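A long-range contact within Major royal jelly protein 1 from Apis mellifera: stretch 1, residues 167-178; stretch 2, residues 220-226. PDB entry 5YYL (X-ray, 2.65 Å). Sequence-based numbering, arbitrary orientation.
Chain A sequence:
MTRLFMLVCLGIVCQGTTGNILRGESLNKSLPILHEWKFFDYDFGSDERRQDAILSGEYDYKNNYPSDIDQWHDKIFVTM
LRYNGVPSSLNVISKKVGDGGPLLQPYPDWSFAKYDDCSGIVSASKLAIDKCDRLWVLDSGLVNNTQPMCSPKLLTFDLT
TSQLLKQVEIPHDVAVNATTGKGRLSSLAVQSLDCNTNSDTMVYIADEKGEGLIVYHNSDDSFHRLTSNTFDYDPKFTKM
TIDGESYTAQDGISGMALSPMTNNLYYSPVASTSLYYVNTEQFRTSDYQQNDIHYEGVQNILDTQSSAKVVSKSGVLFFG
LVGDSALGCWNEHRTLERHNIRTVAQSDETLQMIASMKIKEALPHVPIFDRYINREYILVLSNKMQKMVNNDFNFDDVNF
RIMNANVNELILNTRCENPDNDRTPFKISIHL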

# COMPACT_ATOMS: atom_id res chain seq x y z
N GLN A 167 43.37 0.39 -14.77
CA GLN A 167 43.96 1.68 -15.15
C GLN A 167 44.94 1.37 -16.26
O GLN A 167 45.67 0.39 -16.17
CB GLN A 167 44.67 2.31 -13.95
CG GLN A 167 45.34 3.64 -14.22
CD GLN A 167 45.87 4.30 -12.94
OE1 GLN A 167 45.27 4.19 -11.86
NE2 GLN A 167 47.01 4.98 -13.06
N VAL A 168 44.92 2.16 -17.33
CA VAL A 168 45.77 1.90 -18.49
C VAL A 168 46.33 3.22 -19.02
O VAL A 168 45.57 4.16 -19.22
CB VAL A 168 45.01 1.21 -19.63
CG1 VAL A 168 45.97 0.84 -20.76
CG2 VAL A 168 44.27 -0.03 -19.11
N GLU A 169 47.64 3.28 -19.23
CA GLU A 169 48.28 4.46 -19.81
C GLU A 169 48.03 4.45 -21.31
O GLU A 169 48.02 3.38 -21.93
CB GLU A 169 49.78 4.50 -19.50
N ILE A 170 47.80 5.64 -21.85
CA ILE A 170 47.65 5.83 -23.29
C ILE A 170 49.05 6.11 -23.83
O ILE A 170 49.61 7.17 -23.53
CB ILE A 170 46.68 6.99 -23.60
CG1 ILE A 170 45.28 6.65 -23.05
CG2 ILE A 170 46.58 7.22 -25.11
CD1 ILE A 170 44.25 7.74 -23.21
N PRO A 171 49.64 5.16 -24.60
CA PRO A 171 51.04 5.33 -24.99
C PRO A 171 51.26 6.57 -25.85
O PRO A 171 50.51 6.81 -26.78
CB PRO A 171 51.36 4.04 -25.78
CG PRO A 171 50.04 3.39 -26.07
CD PRO A 171 49.09 3.85 -25.02
N HIS A 172 52.31 7.32 -25.53
CA HIS A 172 52.72 8.49 -26.32
C HIS A 172 52.70 8.23 -27.84
O HIS A 172 52.39 9.13 -28.61
CB HIS A 172 54.10 8.95 -25.87
CG HIS A 172 54.42 10.35 -26.25
ND1 HIS A 172 54.17 11.42 -25.42
CD2 HIS A 172 54.98 10.87 -27.37
CE1 HIS A 172 54.56 12.54 -26.00
NE2 HIS A 172 55.05 12.24 -27.19
N ASP A 173 53.03 7.00 -28.24
CA ASP A 173 52.83 6.51 -29.62
C ASP A 173 51.51 6.98 -30.26
O ASP A 173 51.51 7.43 -31.41
CB ASP A 173 52.92 4.96 -29.66
CG ASP A 173 53.06 4.40 -31.08
N VAL A 174 50.40 6.90 -29.52
CA VAL A 174 49.05 7.27 -30.03
C VAL A 174 48.37 8.45 -29.35
O VAL A 174 47.40 8.97 -29.86
CB VAL A 174 48.08 6.08 -29.93
CG1 VAL A 174 48.62 4.90 -30.73
CG2 VAL A 174 47.81 5.68 -28.49
N ALA A 175 48.88 8.90 -28.21
CA ALA A 175 48.32 10.05 -27.48
C ALA A 175 48.53 11.40 -28.19
O ALA A 175 47.79 12.34 -27.95
CB ALA A 175 48.92 10.13 -26.09
N VAL A 176 49.56 11.49 -29.02
CA VAL A 176 49.92 12.73 -29.70
C VAL A 176 50.14 12.44 -31.19
O VAL A 176 50.43 11.29 -31.58
CB VAL A 176 51.22 13.33 -29.09
CG1 VAL A 176 50.92 13.99 -27.74
CG2 VAL A 176 52.33 12.31 -28.94
N ASN A 177 50.03 13.48 -32.01
CA ASN A 177 50.43 13.41 -33.42
C ASN A 177 51.96 13.20 -33.50
O ASN A 177 52.71 13.90 -32.82
CB ASN A 177 50.04 14.68 -34.16
CG ASN A 177 50.41 14.64 -35.62
OD1 ASN A 177 51.04 15.56 -36.14
ND2 ASN A 177 50.04 13.55 -36.29
N ALA A 178 52.40 12.25 -34.32
CA ALA A 178 53.83 11.92 -34.39
C ALA A 178 54.71 13.06 -34.96
O ALA A 178 55.81 13.27 -34.46
CB ALA A 178 54.03 10.64 -35.18
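Stretch 2 (220-226) DDSFHRL

Stretch 1 leaves a strand at 167-169, turns through I170 and P171, and enters a short helix at 172-175; P171 sits at its N-cap, and P171 O accepts from V174 N (2.7 Å) and A175 N (3.0 Å). Stretch 2 runs extended from S222 onward, with R225 and L226 in a strand, and follows stretch 1 in the same overall sense: D221 lies nearest V168 (CA to CA 7.8 Å), R225 nearest V174 (5.2 Å). D221 has positive phi, and beyond it the side chains alternate: F223 and R225 point toward stretch 1, S222 and H224 away.

The hollow is the bend between strand and helix, and F223 is the bump that fills it. P171 CD lies over one ring face, 3.8 Å from the centroid in a CH-pi contact, while V168 CG1 meets the ring edge, 3.9 Å from F223 CE2. I170 CG1 approaches F223 CE1 at 4.0 Å, and V174 CG2 reaches F223 CB at 3.8 Å.

V174 wedges between F223 and R225, its CG1 3.8 Å from R225 CB. The extended R225 side chain passes on to the helix end, where R225 NH1 donates to V174 O (2.9 Å, 164°) and the guanidinium lays one face against the backbone of V176 and N177. The rule: an aromatic fills the bend, an arginine binds the helix end.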

# COMPACT_ATOMS: atom_id res chain seq x y z
N ASP A 220 42.87 -6.92 -25.55
CA ASP A 220 44.35 -6.83 -25.66
C ASP A 220 45.02 -5.73 -24.83
O ASP A 220 46.21 -5.80 -24.59
CB ASP A 220 44.78 -6.58 -27.11
CG ASP A 220 44.14 -7.52 -28.08
OD1 ASP A 220 43.99 -8.71 -27.74
OD2 ASP A 220 43.78 -7.05 -29.19
N ASP A 221 44.26 -4.72 -24.42
CA ASP A 221 44.81 -3.40 -24.10
C ASP A 221 45.58 -2.75 -25.26
O ASP A 221 46.42 -1.88 -25.03
CB ASP A 221 45.66 -3.44 -22.82
CG ASP A 221 44.87 -3.89 -21.62
OD1 ASP A 221 43.72 -4.34 -21.77
OD2 ASP A 221 45.40 -3.79 -20.50
N SER A 222 45.26 -3.11 -26.51
CA SER A 222 45.90 -2.53 -27.69
C SER A 222 45.29 -1.16 -28.00
O SER A 222 44.13 -0.90 -27.69
CB SER A 222 45.75 -3.46 -28.89
OG SER A 222 44.39 -3.77 -29.15
N PHE A 223 46.10 -0.28 -28.59
CA PHE A 223 45.65 1.04 -29.06
C PHE A 223 46.01 1.19 -30.53
O PHE A 223 46.93 0.55 -31.02
CB PHE A 223 46.35 2.14 -28.27
CG PHE A 223 45.93 2.26 -26.84
CD1 PHE A 223 45.00 3.20 -26.46
CD2 PHE A 223 46.51 1.46 -25.88
CE1 PHE A 223 44.63 3.35 -25.13
CE2 PHE A 223 46.15 1.59 -24.54
CZ PHE A 223 45.22 2.55 -24.17
N HIS A 224 45.27 2.03 -31.24
CA HIS A 224 45.52 2.32 -32.66
C HIS A 224 45.08 3.74 -32.99
O HIS A 224 43.89 4.06 -32.89
CB HIS A 224 44.75 1.32 -33.54
CG HIS A 224 45.26 -0.08 -33.43
ND1 HIS A 224 46.25 -0.58 -34.26
CD2 HIS A 224 44.95 -1.08 -32.57
CE1 HIS A 224 46.51 -1.83 -33.92
NE2 HIS A 224 45.75 -2.16 -32.89
N ARG A 225 46.02 4.60 -33.39
CA ARG A 225 45.71 5.98 -33.79
C ARG A 225 45.37 6.05 -35.27
O ARG A 225 46.14 5.60 -36.09
CB ARG A 225 46.86 6.92 -33.47
CG ARG A 225 46.63 8.36 -33.93
CD ARG A 225 47.51 9.33 -33.17
NE ARG A 225 47.13 10.72 -33.46
CZ ARG A 225 46.83 11.65 -32.55
NH1 ARG A 225 46.91 11.44 -31.22
NH2 ARG A 225 46.47 12.86 -32.99
N LEU A 226 44.22 6.64 -35.59
CA LEU A 226 43.77 6.82 -36.97
C LEU A 226 43.89 8.30 -37.34
O LEU A 226 43.97 9.17 -36.47
CB LEU A 226 42.32 6.37 -37.08
CG LEU A 226 42.02 4.86 -37.12
CD1 LEU A 226 42.99 4.00 -36.32
CD2 LEU A 226 40.60 4.60 -36.65